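Long-range contact in histidyl-trna synthetase (Thermus thermophilus, PDB 1H4V), which catalyses the ATP-dependent attachment of L-histidine to tRNA(His), releasing AMP and diphosphate, and works as a homodimer: residues A[121-135]-A[299-311]. Numbering follows the deposited sequence.
Sequences YRQFHQVNYEALGSE and RVPGVGFAFGVER
Val-127 and Phe-307 face each other in a hydrogen-bonded pair of two antiparallel strands, 123-132 and 302-308, and their side chains lie side by side. Val-127 CB sits over one face of the Phe-307 ring, 3.9 Å from its centroid. Two residues along, Tyr-129 CB covers the Phe-305 ring in the same way, at 3.7 Å from that centroid. Both phenylalanines hold CG between backbone N and carbonyl carbon (chi1 67° in each), which turns each ring toward strand 123-132, against the CB of its partner. Helices 14-33 and 137-153 close over this side, so the packing is tight.

The other face is looser only at its partly exposed end, where Ala-306 CB touches Asn-128 ND2 and Gln-126 NE2, and Gln-126 NE2 hydrogen-bonds Asn-128 OD1 at 2.8 Å. Further on, Gly-304 leaves room for buried Glu-130, whose OE1 comes within 3.3 Å of Gly-304 CA and bonds weakly to Tyr-288 OH; buried OE2 has no partner in the model.

Beyond strand 302-308, the Glu-310 carboxylate grips His-125 twice through syn lone pairs: OE1 takes the backbone N at 3.0 Å, almost straight at 178°, and OE2 takes ring ND1 at 2.9 Å, near the ring plane. On the solvent side, exposed Tyr-121 brings CE2 to Glu-310 CB and CG, CG making an off-centre CH-pi contact. An alanine in place of Glu-310 would probably leave His-125 N and ND1 without their acceptor and the imidazole freer to turn.

Strand 302-308 running into helix 309-318, Gly-Val-Gly-Phe-Ala-Phe-Gly-Val-Glu-Arg, is class II motif 3, paired with the second strand of the motif 2 hairpin in the catalytic domain's antiparallel sheet.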
ATOM      1  N   TYR A 121      -2.108 -16.584   9.065  1.00 27.11           N
ATOM      2  CA  TYR A 121      -2.511 -15.257   8.610  1.00 27.30           C
ATOM      3  C   TYR A 121      -3.822 -15.282   7.837  1.00 25.09           C
ATOM      4  O   TYR A 121      -3.990 -16.096   6.934  1.00 25.46           O
ATOM      5  CB  TYR A 121      -1.443 -14.632   7.701  1.00 25.88           C
ATOM      6  CG  TYR A 121      -0.182 -14.161   8.409  1.00 30.95           C
ATOM      7  CD1 TYR A 121      -0.225 -13.124   9.352  1.00 36.20           C
ATOM      8  CD2 TYR A 121       1.061 -14.733   8.114  1.00 34.93           C
ATOM      9  CE1 TYR A 121       0.935 -12.668   9.976  1.00 34.32           C
ATOM     10  CE2 TYR A 121       2.225 -14.289   8.731  1.00 35.46           C
ATOM     11  CZ  TYR A 121       2.158 -13.257   9.658  1.00 36.65           C
ATOM     12  OH  TYR A 121       3.318 -12.813  10.258  1.00 36.68           O
ATOM     13  N   ARG A 122      -4.748 -14.397   8.198  1.00 22.55           N
ATOM     14  CA  ARG A 122      -6.018 -14.296   7.491  1.00 21.51           C
ATOM     15  C   ARG A 122      -5.863 -13.106   6.553  1.00 19.88           C
ATOM     16  O   ARG A 122      -6.558 -13.005   5.544  1.00 19.36           O
ATOM     17  CB  ARG A 122      -7.177 -14.132   8.473  1.00 23.30           C
ATOM     18  CG  ARG A 122      -7.537 -15.447   9.168  1.00 25.34           C
ATOM     19  CD  ARG A 122      -8.358 -15.220  10.426  1.00 32.31           C
ATOM     20  NE  ARG A 122      -9.789 -15.156  10.167  1.00 36.02           N
ATOM     21  CZ  ARG A 122     -10.666 -14.600  10.997  1.00 43.65           C
ATOM     22  NH1 ARG A 122     -10.247 -14.051  12.135  1.00 40.97           N
ATOM     23  NH2 ARG A 122     -11.961 -14.608  10.699  1.00 45.33           N
ATOM     24  N   GLN A 123      -4.943 -12.205   6.897  1.00 17.91           N
ATOM     25  CA  GLN A 123      -4.606 -11.086   6.019  1.00 16.00           C
ATOM     26  C   GLN A 123      -3.106 -11.199   5.820  1.00 14.81           C
ATOM     27  O   GLN A 123      -2.340 -11.129   6.782  1.00 15.26           O
ATOM     28  CB  GLN A 123      -4.901  -9.690   6.601  1.00 13.39           C
ATOM     29  CG  GLN A 123      -4.529  -8.592   5.564  1.00 16.29           C
ATOM     30  CD  GLN A 123      -4.788  -7.142   5.987  1.00 17.16           C
ATOM     31  OE1 GLN A 123      -5.831  -6.812   6.544  1.00 23.62           O
ATOM     32  NE2 GLN A 123      -3.840  -6.265   5.681  1.00 13.48           N
ATOM     33  N   PHE A 124      -2.680 -11.420   4.584  1.00 13.00           N
ATOM     34  CA  PHE A 124      -1.256 -11.497   4.305  1.00 12.26           C
ATOM     35  C   PHE A 124      -1.006 -10.622   3.099  1.00 12.47           C
ATOM     36  O   PHE A 124      -1.947 -10.077   2.526  1.00 14.98           O
ATOM     37  CB  PHE A 124      -0.811 -12.947   4.046  1.00 12.67           C
ATOM     38  CG  PHE A 124      -1.610 -13.667   2.973  1.00 11.75           C
ATOM     39  CD1 PHE A 124      -1.102 -13.814   1.689  1.00 11.23           C
ATOM     40  CD2 PHE A 124      -2.862 -14.215   3.264  1.00 12.58           C
ATOM     41  CE1 PHE A 124      -1.811 -14.499   0.706  1.00  8.47           C
ATOM     42  CE2 PHE A 124      -3.590 -14.902   2.290  1.00 11.57           C
ATOM     43  CZ  PHE A 124      -3.060 -15.044   1.006  1.00 14.01           C
ATOM     44  N   HIS A 125       0.254 -10.459   2.730  1.00 12.27           N
ATOM     45  CA  HIS A 125       0.595  -9.640   1.578  1.00 13.09           C
ATOM     46  C   HIS A 125       1.410 -10.448   0.589  1.00 13.95           C
ATOM     47  O   HIS A 125       2.218 -11.304   0.963  1.00 14.41           O
ATOM     48  CB  HIS A 125       1.397  -8.417   2.018  1.00 14.19           C
ATOM     49  CG  HIS A 125       0.677  -7.545   2.997  1.00 21.80           C
ATOM     50  ND1 HIS A 125       0.484  -7.905   4.314  1.00 28.74           N
ATOM     51  CD2 HIS A 125       0.061  -6.350   2.840  1.00 23.84           C
ATOM     52  CE1 HIS A 125      -0.223  -6.972   4.926  1.00 25.82           C
ATOM     53  NE2 HIS A 125      -0.493  -6.017   4.054  1.00 30.51           N
ATOM     54  N   GLN A 126       1.182 -10.213  -0.688  1.00 14.55           N
ATOM     55  CA  GLN A 126       1.969 -10.926  -1.663  1.00 15.55           C
ATOM     56  C   GLN A 126       2.270 -10.058  -2.847  1.00 14.12           C
ATOM     57  O   GLN A 126       1.600  -9.043  -3.081  1.00 13.47           O
ATOM     58  CB  GLN A 126       1.290 -12.233  -2.108  1.00 19.05           C
ATOM     59  CG  GLN A 126      -0.100 -12.151  -2.665  1.00 21.68           C
ATOM     60  CD  GLN A 126      -0.557 -13.503  -3.234  1.00 24.88           C
ATOM     61  OE1 GLN A 126      -0.403 -14.548  -2.592  1.00 19.89           O
ATOM     62  NE2 GLN A 126      -1.118 -13.483  -4.442  1.00 23.67           N
ATOM     63  N   VAL A 127       3.323 -10.432  -3.559  1.00 12.34           N
ATOM     64  CA  VAL A 127       3.717  -9.716  -4.754  1.00 12.74           C
ATOM     65  C   VAL A 127       3.308 -10.596  -5.915  1.00 13.40           C
ATOM     66  O   VAL A 127       3.566 -11.795  -5.901  1.00 14.83           O
ATOM     67  CB  VAL A 127       5.237  -9.488  -4.791  1.00 13.00           C
ATOM     68  CG1 VAL A 127       5.655  -9.008  -6.180  1.00  8.09           C
ATOM     69  CG2 VAL A 127       5.633  -8.468  -3.718  1.00  8.36           C
ATOM     70  N   ASN A 128       2.649 -10.013  -6.907  1.00 13.08           N
ATOM     71  CA  ASN A 128       2.224 -10.781  -8.071  1.00 13.72           C
ATOM     72  C   ASN A 128       2.857 -10.239  -9.328  1.00 12.22           C
ATOM     73  O   ASN A 128       3.027  -9.032  -9.475  1.00 12.49           O
ATOM     74  CB  ASN A 128       0.700 -10.738  -8.256  1.00 16.72           C
ATOM     75  CG  ASN A 128      -0.033 -11.700  -7.342  1.00 19.63           C
ATOM     76  OD1 ASN A 128      -0.278 -11.405  -6.173  1.00 26.65           O
ATOM     77  ND2 ASN A 128      -0.387 -12.859  -7.873  1.00 20.12           N
ATOM     78  N   TYR A 129       3.199 -11.148 -10.228  1.00 10.30           N
ATOM     79  CA  TYR A 129       3.770 -10.798 -11.515  1.00 12.78           C
ATOM     80  C   TYR A 129       2.978 -11.598 -12.547  1.00 14.30           C
ATOM     81  O   TYR A 129       2.789 -12.801 -12.392  1.00 13.25           O
ATOM     82  CB  TYR A 129       5.235 -11.204 -11.612  1.00 11.00           C
ATOM     83  CG  TYR A 129       5.747 -11.118 -13.034  1.00 13.02           C
ATOM     84  CD1 TYR A 129       6.005  -9.881 -13.633  1.00 14.36           C
ATOM     85  CD2 TYR A 129       5.937 -12.267 -13.792  1.00 11.98           C
ATOM     86  CE1 TYR A 129       6.440  -9.794 -14.952  1.00 10.95           C
ATOM     87  CE2 TYR A 129       6.365 -12.196 -15.113  1.00 12.52           C
ATOM     88  CZ  TYR A 129       6.617 -10.955 -15.685  1.00 16.13           C
ATOM     89  OH  TYR A 129       7.045 -10.885 -16.987  1.00 17.67           O
ATOM     90  N   GLU A 130       2.542 -10.932 -13.602  1.00 15.46           N
ATOM     91  CA  GLU A 130       1.760 -11.581 -14.642  1.00 18.03           C
ATOM     92  C   GLU A 130       2.148 -11.088 -16.047  1.00 17.36           C
ATOM     93  O   GLU A 130       2.251  -9.884 -16.297  1.00 17.41           O
ATOM     94  CB  GLU A 130       0.274 -11.299 -14.380  1.00 19.45           C
ATOM     95  CG  GLU A 130      -0.599 -12.508 -14.064  1.00 31.44           C
ATOM     96  CD  GLU A 130      -0.096 -13.384 -12.922  1.00 33.78           C
ATOM     97  OE1 GLU A 130       0.121 -14.586 -13.164  1.00 34.37           O
ATOM     98  OE2 GLU A 130       0.071 -12.892 -11.787  1.00 39.04           O
ATOM     99  N   ALA A 131       2.376 -12.034 -16.951  1.00 16.85           N
ATOM    100  CA  ALA A 131       2.712 -11.748 -18.347  1.00 15.38           C
ATOM    101  C   ALA A 131       1.552 -12.338 -19.142  1.00 15.91           C
ATOM    102  O   ALA A 131       1.443 -13.550 -19.277  1.00 15.95           O
ATOM    103  CB  ALA A 131       4.012 -12.438 -18.727  1.00 13.64           C
ATOM    104  N   LEU A 132       0.684 -11.476 -19.661  1.00 18.07           N
ATOM    105  CA  LEU A 132      -0.496 -11.916 -20.402  1.00 16.84           C
ATOM    106  C   LEU A 132      -0.459 -11.620 -21.891  1.00 17.67           C
ATOM    107  O   LEU A 132       0.035 -10.573 -22.310  1.00 17.80           O
ATOM    108  CB  LEU A 132      -1.734 -11.245 -19.819  1.00 15.29           C
ATOM    109  CG  LEU A 132      -1.817 -11.270 -18.301  1.00 17.30           C
ATOM    110  CD1 LEU A 132      -2.807 -10.224 -17.809  1.00 26.80           C
ATOM    111  CD2 LEU A 132      -2.213 -12.647 -17.859  1.00 21.19           C
ATOM    112  N   GLY A 133      -1.004 -12.547 -22.679  1.00 19.04           N
ATOM    113  CA  GLY A 133      -1.070 -12.362 -24.115  1.00 19.35           C
ATOM    114  C   GLY A 133      -0.207 -13.243 -24.993  1.00 19.77           C
ATOM    115  O   GLY A 133      -0.325 -13.188 -26.212  1.00 22.78           O
ATOM    116  N   SER A 134       0.650 -14.065 -24.410  1.00 18.91           N
ATOM    117  CA  SER A 134       1.503 -14.906 -25.231  1.00 19.34           C
ATOM    118  C   SER A 134       1.728 -16.310 -24.688  1.00 20.83           C
ATOM    119  O   SER A 134       1.761 -16.528 -23.479  1.00 21.44           O
ATOM    120  CB  SER A 134       2.854 -14.213 -25.439  1.00 18.02           C
ATOM    121  OG  SER A 134       3.720 -15.032 -26.203  1.00 21.24           O
ATOM    122  N   GLU A 135       1.901 -17.258 -25.604  1.00 21.42           N
ATOM    123  CA  GLU A 135       2.138 -18.654 -25.255  1.00 21.37           C
ATOM    124  C   GLU A 135       3.635 -18.978 -25.334  1.00 20.77           C
ATOM    125  O   GLU A 135       4.067 -20.072 -24.964  1.00 21.49           O
ATOM    126  CB  GLU A 135       1.366 -19.562 -26.218  1.00 23.44           C
ATOM    127  CG  GLU A 135       1.588 -21.037 -25.974  1.00 34.68           C
ATOM    128  CD  GLU A 135       0.901 -21.526 -24.709  1.00 39.25           C
ATOM    129  OE1 GLU A 135       1.401 -22.492 -24.096  1.00 42.73           O
ATOM    130  OE2 GLU A 135      -0.145 -20.950 -24.339  1.00 36.61           O
ATOM    131  N   ARG A 299      -9.762 -15.566 -25.385  1.00 24.93           N
ATOM    132  CA  ARG A 299      -8.642 -16.380 -24.959  1.00 25.55           C
ATOM    133  C   ARG A 299      -7.448 -15.469 -24.697  1.00 24.12           C
ATOM    134  O   ARG A 299      -7.091 -14.656 -25.542  1.00 26.37           O
ATOM    135  CB  ARG A 299      -8.275 -17.386 -26.047  1.00 30.58           C
ATOM    136  CG  ARG A 299      -6.926 -18.053 -25.834  1.00 37.33           C
ATOM    137  CD  ARG A 299      -6.504 -18.868 -27.042  1.00 42.41           C
ATOM    138  NE  ARG A 299      -5.287 -19.628 -26.770  1.00 50.44           N
ATOM    139  CZ  ARG A 299      -5.178 -20.534 -25.802  1.00 56.53           C
ATOM    140  NH1 ARG A 299      -6.214 -20.791 -25.011  1.00 58.80           N
ATOM    141  NH2 ARG A 299      -4.034 -21.190 -25.625  1.00 57.75           N
ATOM    142  N   VAL A 300      -6.843 -15.596 -23.523  1.00 23.31           N
ATOM    143  CA  VAL A 300      -5.671 -14.797 -23.177  1.00 21.12           C
ATOM    144  C   VAL A 300      -4.652 -15.662 -22.453  1.00 20.54           C
ATOM    145  O   VAL A 300      -4.822 -15.981 -21.281  1.00 19.84           O
ATOM    146  CB  VAL A 300      -6.022 -13.611 -22.259  1.00 24.28           C
ATOM    147  CG1 VAL A 300      -4.737 -12.853 -21.885  1.00 20.65           C
ATOM    148  CG2 VAL A 300      -7.010 -12.677 -22.952  1.00 18.14           C
ATOM    149  N   PRO A 301      -3.584 -16.068 -23.153  1.00 20.81           N
ATOM    150  CA  PRO A 301      -2.533 -16.906 -22.560  1.00 20.75           C
ATOM    151  C   PRO A 301      -1.888 -16.143 -21.415  1.00 19.97           C
ATOM    152  O   PRO A 301      -1.727 -14.926 -21.492  1.00 20.04           O
ATOM    153  CB  PRO A 301      -1.552 -17.111 -23.712  1.00 23.13           C
ATOM    154  CG  PRO A 301      -2.402 -16.920 -24.943  1.00 23.78           C
ATOM    155  CD  PRO A 301      -3.277 -15.759 -24.557  1.00 21.98           C
ATOM    156  N   GLY A 302      -1.508 -16.849 -20.359  1.00 18.70           N
ATOM    157  CA  GLY A 302      -0.902 -16.160 -19.238  1.00 17.94           C
ATOM    158  C   GLY A 302       0.067 -17.013 -18.465  1.00 17.43           C
ATOM    159  O   GLY A 302      -0.020 -18.233 -18.467  1.00 19.65           O
ATOM    160  N   VAL A 303       1.016 -16.361 -17.810  1.00 15.83           N
ATOM    161  CA  VAL A 303       2.000 -17.061 -17.008  1.00 14.40           C
ATOM    162  C   VAL A 303       2.509 -16.029 -16.020  1.00 14.62           C
ATOM    163  O   VAL A 303       2.632 -14.851 -16.353  1.00 17.48           O
ATOM    164  CB  VAL A 303       3.161 -17.617 -17.879  1.00 13.10           C
ATOM    165  CG1 VAL A 303       3.908 -16.484 -18.548  1.00 13.45           C
ATOM    166  CG2 VAL A 303       4.109 -18.439 -17.021  1.00 12.01           C
ATOM    167  N   GLY A 304       2.778 -16.462 -14.797  1.00 13.89           N
ATOM    168  CA  GLY A 304       3.249 -15.537 -13.787  1.00 12.07           C
ATOM    169  C   GLY A 304       3.507 -16.236 -12.473  1.00 12.68           C
ATOM    170  O   GLY A 304       3.603 -17.466 -12.434  1.00 14.92           O
ATOM    171  N   PHE A 305       3.618 -15.458 -11.400  1.00 10.50           N
ATOM    172  CA  PHE A 305       3.872 -16.017 -10.083  1.00 10.46           C
ATOM    173  C   PHE A 305       3.436 -15.079  -8.972  1.00 10.46           C
ATOM    174  O   PHE A 305       3.073 -13.931  -9.211  1.00 12.59           O
ATOM    175  CB  PHE A 305       5.370 -16.315  -9.908  1.00  7.78           C
ATOM    176  CG  PHE A 305       6.241 -15.082  -9.875  1.00 12.35           C
ATOM    177  CD1 PHE A 305       6.978 -14.698 -10.992  1.00 15.74           C
ATOM    178  CD2 PHE A 305       6.338 -14.311  -8.719  1.00  9.28           C
ATOM    179  CE1 PHE A 305       7.804 -13.562 -10.956  1.00 11.19           C
ATOM    180  CE2 PHE A 305       7.154 -13.181  -8.678  1.00 13.90           C
ATOM    181  CZ  PHE A 305       7.890 -12.807  -9.797  1.00  9.21           C
ATOM    182  N   ALA A 306       3.499 -15.581  -7.750  1.00 10.44           N
ATOM    183  CA  ALA A 306       3.172 -14.804  -6.566  1.00 11.96           C
ATOM    184  C   ALA A 306       4.027 -15.356  -5.443  1.00 12.03           C
ATOM    185  O   ALA A 306       4.390 -16.527  -5.463  1.00 15.50           O
ATOM    186  CB  ALA A 306       1.691 -14.960  -6.205  1.00  5.73           C
ATOM    187  N   PHE A 307       4.394 -14.504  -4.495  1.00 13.37           N
ATOM    188  CA  PHE A 307       5.130 -14.947  -3.313  1.00 13.20           C
ATOM    189  C   PHE A 307       4.626 -14.144  -2.111  1.00 12.02           C
ATOM    190  O   PHE A 307       4.218 -12.990  -2.242  1.00 11.97           O
ATOM    191  CB  PHE A 307       6.659 -14.852  -3.498  1.00 11.91           C
ATOM    192  CG  PHE A 307       7.203 -13.456  -3.611  1.00  8.39           C
ATOM    193  CD1 PHE A 307       7.205 -12.597  -2.517  1.00  8.15           C
ATOM    194  CD2 PHE A 307       7.796 -13.034  -4.797  1.00  9.61           C
ATOM    195  CE1 PHE A 307       7.799 -11.337  -2.602  1.00 15.73           C
ATOM    196  CE2 PHE A 307       8.394 -11.776  -4.899  1.00  7.60           C
ATOM    197  CZ  PHE A 307       8.400 -10.926  -3.803  1.00  9.02           C
ATOM    198  N   GLY A 308       4.592 -14.787  -0.955  1.00 14.15           N
ATOM    199  CA  GLY A 308       4.108 -14.126   0.244  1.00 11.35           C
ATOM    200  C   GLY A 308       5.184 -13.300   0.911  1.00 10.30           C
ATOM    201  O   GLY A 308       6.269 -13.796   1.219  1.00 11.22           O
ATOM    202  N   VAL A 309       4.887 -12.031   1.121  1.00  9.84           N
ATOM    203  CA  VAL A 309       5.828 -11.131   1.768  1.00 10.32           C
ATOM    204  C   VAL A 309       6.217 -11.658   3.151  1.00 11.53           C
ATOM    205  O   VAL A 309       7.402 -11.667   3.500  1.00 12.69           O
ATOM    206  CB  VAL A 309       5.222  -9.713   1.871  1.00 11.45           C
ATOM    207  CG1 VAL A 309       6.161  -8.784   2.622  1.00  8.98           C
ATOM    208  CG2 VAL A 309       4.954  -9.176   0.450  1.00  7.98           C
ATOM    209  N   GLU A 310       5.234 -12.116   3.928  1.00 11.82           N
ATOM    210  CA  GLU A 310       5.518 -12.645   5.259  1.00 13.45           C
ATOM    211  C   GLU A 310       6.370 -13.912   5.187  1.00 15.02           C
ATOM    212  O   GLU A 310       7.232 -14.123   6.031  1.00 16.75           O
ATOM    213  CB  GLU A 310       4.230 -12.944   6.038  1.00 15.89           C
ATOM    214  CG  GLU A 310       3.431 -11.721   6.474  1.00 12.95           C
ATOM    215  CD  GLU A 310       2.552 -11.155   5.364  1.00 20.69           C
ATOM    216  OE1 GLU A 310       2.492 -11.768   4.267  1.00 18.93           O
ATOM    217  OE2 GLU A 310       1.917 -10.099   5.595  1.00 18.40           O
ATOM    218  N   ARG A 311       6.132 -14.751   4.182  1.00 15.52           N
ATOM    219  CA  ARG A 311       6.915 -15.975   4.025  1.00 17.28           C
ATOM    220  C   ARG A 311       8.372 -15.587   3.802  1.00 16.58           C
ATOM    221  O   ARG A 311       9.285 -16.185   4.371  1.00 16.58           O
ATOM    222  CB  ARG A 311       6.441 -16.784   2.812  1.00 19.62           C
ATOM    223  CG  ARG A 311       5.080 -17.435   2.948  1.00 33.08           C
ATOM    224  CD  ARG A 311       5.138 -18.698   3.792  1.00 42.68           C
ATOM    225  NE  ARG A 311       3.837 -19.366   3.853  1.00 46.15           N
ATOM    226  CZ  ARG A 311       3.222 -19.904   2.804  1.00 48.41           C
ATOM    227  NH1 ARG A 311       3.794 -19.862   1.605  1.00 49.79           N
ATOM    228  NH2 ARG A 311       2.029 -20.470   2.951  1.00 46.02           N
TER